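PDB 3BCI: disulfide bond protein A from Staphylococcus aureus, which probably acts as a thiol:disulfide oxidoreductase of the DsbA type, introducing disulfide bonds during protein folding. Local coordinates for residues A[151-160]-A[163-173]. Residues are numbered along the deposited sequence; the frame is centred on the assembly and turned at random. Where two conformers were deposited one is given.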
ATOM      1  N   PRO A 151      -6.120  -8.096  -6.804  1.00 29.89           N
ATOM      2  CA  PRO A 151      -4.814  -8.151  -6.144  1.00 29.24           C
ATOM      3  C   PRO A 151      -4.065  -9.454  -6.411  1.00 31.82           C
ATOM      4  O   PRO A 151      -4.673 -10.498  -6.624  1.00 29.39           O
ATOM      5  CB  PRO A 151      -5.179  -8.016  -4.673  1.00 25.93           C
ATOM      6  CG  PRO A 151      -6.475  -8.788  -4.601  1.00 27.95           C
ATOM      7  CD  PRO A 151      -7.212  -8.291  -5.831  1.00 27.47           C
ATOM      8  N   THR A 152      -2.740  -9.375  -6.419  0.50 28.08           N
ATOM      9  CA  THR A 152      -1.896 -10.549  -6.607  0.50 28.89           C
ATOM     10  C   THR A 152      -0.695 -10.350  -5.699  0.50 31.35           C
ATOM     11  O   THR A 152      -0.263  -9.220  -5.475  0.50 29.31           O
ATOM     12  CB  THR A 152      -1.425 -10.721  -8.080  0.50 30.80           C
ATOM     13  OG1 THR A 152      -0.963  -9.468  -8.600  0.50 21.57           O
ATOM     14  CG2 THR A 152      -2.562 -11.254  -8.942  0.50 42.12           C
ATOM     15  N   ALA A 153      -0.171 -11.443  -5.158  1.00 27.55           N
ATOM     16  CA  ALA A 153       0.972 -11.359  -4.262  1.00 22.29           C
ATOM     17  C   ALA A 153       2.053 -12.346  -4.651  1.00 23.74           C
ATOM     18  O   ALA A 153       1.767 -13.419  -5.174  1.00 23.96           O
ATOM     19  CB  ALA A 153       0.518 -11.606  -2.822  1.00 23.63           C
ATOM     20  N   PHE A 154       3.298 -11.960  -4.395  1.00 22.86           N
ATOM     21  CA  PHE A 154       4.457 -12.783  -4.706  1.00 24.93           C
ATOM     22  C   PHE A 154       5.444 -12.733  -3.544  1.00 28.31           C
ATOM     23  O   PHE A 154       5.567 -11.712  -2.868  1.00 25.65           O
ATOM     24  CB  PHE A 154       5.146 -12.254  -5.970  1.00 21.55           C
ATOM     25  CG  PHE A 154       4.287 -12.323  -7.204  1.00 27.19           C
ATOM     26  CD1 PHE A 154       4.358 -13.420  -8.055  1.00 24.99           C
ATOM     27  CD2 PHE A 154       3.401 -11.295  -7.507  1.00 26.34           C
ATOM     28  CE1 PHE A 154       3.553 -13.489  -9.198  1.00 31.66           C
ATOM     29  CE2 PHE A 154       2.594 -11.354  -8.644  1.00 29.73           C
ATOM     30  CZ  PHE A 154       2.668 -12.450  -9.491  1.00 30.37           C
ATOM     31  N   ILE A 155       6.135 -13.842  -3.311  1.00 23.05           N
ATOM     32  CA  ILE A 155       7.143 -13.912  -2.261  1.00 25.79           C
ATOM     33  C   ILE A 155       8.404 -14.371  -2.980  1.00 23.82           C
ATOM     34  O   ILE A 155       8.474 -15.491  -3.484  1.00 22.60           O
ATOM     35  CB  ILE A 155       6.747 -14.908  -1.153  1.00 26.88           C
ATOM     36  CG1 ILE A 155       5.439 -14.445  -0.494  1.00 27.13           C
ATOM     37  CG2 ILE A 155       7.858 -14.991  -0.115  1.00 23.88           C
ATOM     38  CD1 ILE A 155       4.978 -15.297   0.674  1.00 24.19           C
ATOM     39  N   ASN A 156       9.390 -13.483  -3.037  1.00 24.75           N
ATOM     40  CA  ASN A 156      10.632 -13.747  -3.748  1.00 27.08           C
ATOM     41  C   ASN A 156      10.299 -14.168  -5.173  1.00 31.44           C
ATOM     42  O   ASN A 156      10.912 -15.084  -5.725  1.00 29.12           O
ATOM     43  CB  ASN A 156      11.462 -14.833  -3.058  1.00 25.00           C
ATOM     44  CG  ASN A 156      12.065 -14.358  -1.751  1.00 25.90           C
ATOM     45  OD1 ASN A 156      12.196 -13.155  -1.518  1.00 27.13           O
ATOM     46  ND2 ASN A 156      12.446 -15.299  -0.897  1.00 31.14           N
ATOM     47  N   GLY A 157       9.302 -13.503  -5.752  1.00 23.32           N
ATOM     48  CA  GLY A 157       8.911 -13.788  -7.118  1.00 21.80           C
ATOM     49  C   GLY A 157       8.021 -14.993  -7.333  1.00 25.70           C
ATOM     50  O   GLY A 157       7.626 -15.251  -8.464  1.00 25.49           O
ATOM     51  N   GLU A 158       7.721 -15.736  -6.269  1.00 23.10           N
ATOM     52  CA  GLU A 158       6.856 -16.912  -6.370  1.00 27.26           C
ATOM     53  C   GLU A 158       5.433 -16.470  -6.058  1.00 23.52           C
ATOM     54  O   GLU A 158       5.185 -15.796  -5.054  1.00 20.99           O
ATOM     55  CB  GLU A 158       7.299 -17.991  -5.374  1.00 28.27           C
ATOM     56  CG  GLU A 158       8.671 -18.567  -5.661  1.00 46.90           C
ATOM     57  CD  GLU A 158       8.627 -19.736  -6.630  1.00 54.78           C
ATOM     58  OE1 GLU A 158       7.765 -19.738  -7.536  1.00 49.44           O
ATOM     59  OE2 GLU A 158       9.465 -20.649  -6.485  1.00 61.12           O
ATOM     60  N   LYS A 159       4.492 -16.848  -6.913  1.00 24.83           N
ATOM     61  CA  LYS A 159       3.106 -16.448  -6.718  1.00 26.01           C
ATOM     62  C   LYS A 159       2.458 -17.100  -5.506  1.00 28.69           C
ATOM     63  O   LYS A 159       2.604 -18.298  -5.284  1.00 30.69           O
ATOM     64  CB  LYS A 159       2.278 -16.783  -7.962  1.00 38.42           C
ATOM     65  CG  LYS A 159       0.887 -16.159  -7.948  1.00 44.62           C
ATOM     66  CD  LYS A 159       0.067 -16.564  -9.162  1.00 59.14           C
ATOM     67  CE  LYS A 159      -0.941 -17.649  -8.814  1.00 64.86           C
ATOM     68  NZ  LYS A 159      -1.998 -17.140  -7.890  1.00 66.59           N
ATOM     69  N   VAL A 160       1.751 -16.299  -4.721  1.00 21.00           N
ATOM     70  CA  VAL A 160       1.043 -16.802  -3.553  1.00 23.54           C
ATOM     71  C   VAL A 160      -0.233 -17.437  -4.116  1.00 31.31           C
ATOM     72  O   VAL A 160      -1.047 -16.751  -4.733  1.00 27.49           O
ATOM     73  CB  VAL A 160       0.679 -15.651  -2.595  1.00 29.93           C
ATOM     74  CG1 VAL A 160      -0.113 -16.186  -1.404  1.00 23.78           C
ATOM     75  CG2 VAL A 160       1.961 -14.949  -2.119  1.00 25.56           C
ATOM     76  N   PRO A 163      -3.874 -15.346  -2.436  1.00 29.06           N
ATOM     77  CA  PRO A 163      -3.496 -14.071  -1.822  1.00 25.00           C
ATOM     78  C   PRO A 163      -4.443 -13.549  -0.750  1.00 27.19           C
ATOM     79  O   PRO A 163      -4.137 -12.569  -0.077  1.00 27.56           O
ATOM     80  CB  PRO A 163      -3.390 -13.137  -3.024  1.00 22.03           C
ATOM     81  CG  PRO A 163      -4.500 -13.643  -3.905  1.00 28.75           C
ATOM     82  CD  PRO A 163      -4.294 -15.146  -3.836  1.00 23.53           C
ATOM     83  N   TYR A 164      -5.580 -14.216  -0.579  1.00 25.19           N
ATOM     84  CA  TYR A 164      -6.554 -13.807   0.423  1.00 21.22           C
ATOM     85  C   TYR A 164      -6.415 -14.627   1.693  1.00 23.20           C
ATOM     86  O   TYR A 164      -7.077 -14.355   2.686  1.00 25.60           O
ATOM     87  CB  TYR A 164      -7.975 -13.981  -0.121  1.00 23.39           C
ATOM     88  CG  TYR A 164      -8.254 -13.162  -1.358  1.00 27.94           C
ATOM     89  CD1 TYR A 164      -8.496 -11.791  -1.271  1.00 28.30           C
ATOM     90  CD2 TYR A 164      -8.261 -13.755  -2.620  1.00 23.63           C
ATOM     91  CE1 TYR A 164      -8.738 -11.030  -2.407  1.00 28.60           C
ATOM     92  CE2 TYR A 164      -8.502 -12.999  -3.766  1.00 25.00           C
ATOM     93  CZ  TYR A 164      -8.739 -11.638  -3.648  1.00 26.15           C
ATOM     94  OH  TYR A 164      -8.967 -10.878  -4.770  1.00 30.42           O
ATOM     95  N   ASP A 165      -5.545 -15.624   1.662  1.00 27.30           N
ATOM     96  CA  ASP A 165      -5.360 -16.498   2.812  1.00 28.22           C
ATOM     97  C   ASP A 165      -3.969 -16.397   3.431  1.00 26.58           C
ATOM     98  O   ASP A 165      -2.971 -16.757   2.815  1.00 23.11           O
ATOM     99  CB  ASP A 165      -5.660 -17.935   2.378  1.00 31.28           C
ATOM    100  CG  ASP A 165      -5.441 -18.942   3.482  1.00 36.01           C
ATOM    101  OD1 ASP A 165      -5.512 -18.562   4.670  1.00 38.46           O
ATOM    102  OD2 ASP A 165      -5.213 -20.122   3.151  1.00 37.00           O
ATOM    103  N   TYR A 166      -3.914 -15.895   4.660  1.00 29.69           N
ATOM    104  CA  TYR A 166      -2.646 -15.750   5.359  1.00 30.54           C
ATOM    105  C   TYR A 166      -1.816 -17.028   5.322  1.00 30.53           C
ATOM    106  O   TYR A 166      -0.606 -16.978   5.101  1.00 27.12           O
ATOM    107  CB  TYR A 166      -2.888 -15.346   6.817  1.00 32.90           C
ATOM    108  CG  TYR A 166      -1.679 -15.531   7.702  1.00 33.40           C
ATOM    109  CD1 TYR A 166      -0.546 -14.737   7.545  1.00 38.08           C
ATOM    110  CD2 TYR A 166      -1.652 -16.532   8.670  1.00 37.07           C
ATOM    111  CE1 TYR A 166       0.589 -14.935   8.330  1.00 33.95           C
ATOM    112  CE2 TYR A 166      -0.525 -16.741   9.460  1.00 37.60           C
ATOM    113  CZ  TYR A 166       0.591 -15.940   9.286  1.00 44.01           C
ATOM    114  OH  TYR A 166       1.706 -16.151  10.061  1.00 44.56           O
ATOM    115  N   GLU A 167      -2.464 -18.174   5.530  1.00 29.44           N
ATOM    116  CA  GLU A 167      -1.749 -19.447   5.540  1.00 28.88           C
ATOM    117  C   GLU A 167      -1.057 -19.761   4.222  1.00 25.80           C
ATOM    118  O   GLU A 167      -0.103 -20.540   4.184  1.00 29.12           O
ATOM    119  CB  GLU A 167      -2.697 -20.590   5.909  1.00 36.84           C
ATOM    120  CG  GLU A 167      -3.542 -20.296   7.136  1.00 48.41           C
ATOM    121  CD  GLU A 167      -4.079 -21.548   7.795  0.50 55.26           C
ATOM    122  OE1 GLU A 167      -4.538 -22.458   7.073  0.50 57.80           O
ATOM    123  OE2 GLU A 167      -4.048 -21.616   9.041  0.50 57.53           O
ATOM    124  N   SER A 168      -1.536 -19.164   3.135  1.00 27.37           N
ATOM    125  CA  SER A 168      -0.918 -19.405   1.839  1.00 26.94           C
ATOM    126  C   SER A 168       0.418 -18.662   1.772  1.00 27.24           C
ATOM    127  O   SER A 168       1.349 -19.090   1.086  1.00 27.95           O
ATOM    128  CB  SER A 168      -1.849 -18.946   0.713  1.00 25.07           C
ATOM    129  OG  SER A 168      -1.313 -19.313  -0.542  1.00 25.92           O
ATOM    130  N   TYR A 169       0.514 -17.547   2.488  1.00 23.43           N
ATOM    131  CA  TYR A 169       1.763 -16.784   2.520  1.00 25.68           C
ATOM    132  C   TYR A 169       2.737 -17.546   3.410  1.00 23.88           C
ATOM    133  O   TYR A 169       3.895 -17.767   3.050  1.00 28.66           O
ATOM    134  CB  TYR A 169       1.542 -15.393   3.118  1.00 23.92           C
ATOM    135  CG  TYR A 169       0.724 -14.457   2.264  1.00 25.35           C
ATOM    136  CD1 TYR A 169       1.327 -13.391   1.590  1.00 22.49           C
ATOM    137  CD2 TYR A 169      -0.654 -14.627   2.135  1.00 22.55           C
ATOM    138  CE1 TYR A 169       0.578 -12.520   0.813  1.00 21.15           C
ATOM    139  CE2 TYR A 169      -1.413 -13.763   1.358  1.00 24.31           C
ATOM    140  CZ  TYR A 169      -0.792 -12.711   0.700  1.00 24.38           C
ATOM    141  OH  TYR A 169      -1.543 -11.857  -0.073  1.00 21.59           O
ATOM    142  N   GLU A 170       2.249 -17.935   4.580  1.00 24.52           N
ATOM    143  CA  GLU A 170       3.036 -18.670   5.560  1.00 34.35           C
ATOM    144  C   GLU A 170       3.646 -19.913   4.925  1.00 38.40           C
ATOM    145  O   GLU A 170       4.779 -20.291   5.232  1.00 34.83           O
ATOM    146  CB  GLU A 170       2.141 -19.052   6.741  1.00 34.08           C
ATOM    147  CG  GLU A 170       2.866 -19.650   7.924  1.00 44.35           C
ATOM    148  CD  GLU A 170       1.973 -19.754   9.142  1.00 52.77           C
ATOM    149  OE1 GLU A 170       0.882 -20.353   9.028  1.00 62.45           O
ATOM    150  OE2 GLU A 170       2.360 -19.237  10.211  1.00 59.96           O
ATOM    151  N   LYS A 171       2.892 -20.535   4.026  1.00 34.27           N
ATOM    152  CA  LYS A 171       3.346 -21.731   3.333  1.00 35.06           C
ATOM    153  C   LYS A 171       4.646 -21.451   2.584  1.00 37.67           C
ATOM    154  O   LYS A 171       5.609 -22.205   2.706  1.00 39.78           O
ATOM    155  CB  LYS A 171       2.259 -22.202   2.366  1.00 49.57           C
ATOM    156  CG  LYS A 171       2.486 -23.571   1.755  1.00 58.54           C
ATOM    157  CD  LYS A 171       1.221 -24.037   1.053  1.00 61.77           C
ATOM    158  CE  LYS A 171       1.536 -24.884  -0.162  0.50 65.18           C
ATOM    159  NZ  LYS A 171       0.298 -25.241  -0.907  0.50 63.49           N
ATOM    160  N   LEU A 172       4.675 -20.363   1.821  1.00 33.86           N
ATOM    161  CA  LEU A 172       5.871 -19.989   1.071  1.00 39.73           C
ATOM    162  C   LEU A 172       7.006 -19.521   1.975  1.00 36.06           C
ATOM    163  O   LEU A 172       8.180 -19.732   1.673  1.00 44.72           O
ATOM    164  CB  LEU A 172       5.550 -18.870   0.075  1.00 35.71           C
ATOM    165  CG  LEU A 172       4.948 -19.275  -1.265  1.00 37.80           C
ATOM    166  CD1 LEU A 172       4.746 -18.037  -2.129  1.00 33.58           C
ATOM    167  CD2 LEU A 172       5.876 -20.258  -1.956  1.00 38.04           C
ATOM    168  N   LEU A 173       6.649 -18.887   3.087  1.00 32.63           N
ATOM    169  CA  LEU A 173       7.635 -18.351   4.016  1.00 33.10           C
ATOM    170  C   LEU A 173       8.277 -19.389   4.927  1.00 41.65           C
ATOM    171  O   LEU A 173       9.363 -19.156   5.454  1.00 47.43           O
ATOM    172  CB  LEU A 173       7.001 -17.236   4.862  1.00 26.67           C
ATOM    173  CG  LEU A 173       6.539 -15.999   4.080  1.00 31.39           C
ATOM    174  CD1 LEU A 173       5.709 -15.107   4.972  1.00 24.65           C
ATOM    175  CD2 LEU A 173       7.738 -15.251   3.534  1.00 25.28           C
TER
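Val-160 carries CG1 trans to its backbone N (chi1 178°), and Tyr-169 swings its ring to the side of its own N (chi1 -69°); together these turns set the methyl over the centre of one ring face. The resulting CH-pi contact measures 3.9 Å from Val-160 CG1 to the Tyr-169 ring centroid. At the ring's far end Tyr-169 OH donates to Pro-163 O at 2.7 Å, tying helix 166-174 to the loop before it and helping to hold the ring in place, while Ala-153 CB sits 3.4 Å from the same OH. Further along, Ile-155 packs against two leucines: its CD1 touches both, 3.7 Å from Leu-172 CB, and its CG2 lies 3.7 Å from Leu-173 CD2. Leu-172 CD1 reaches on to the backbone of the second hairpin strand, close to the carbonyl oxygens of Glu-158 and Lys-159. At the other end the side chains of cis Pro-151 and Tyr-164 cross at about a right angle, with Pro-151 CG 3.3 Å from Tyr-164 OH; both residues also touch Tyr-25, inside the Cys-23–Cys-26 motif. Between these two segments the packing is apolar; Ser-168 OG bonds to Asp-162 N in the linking loop. A cis-proline leading into a beta hairpin, followed by a helix packed on the sheet, is the C-terminal beta-beta-alpha unit of the thioredoxin fold.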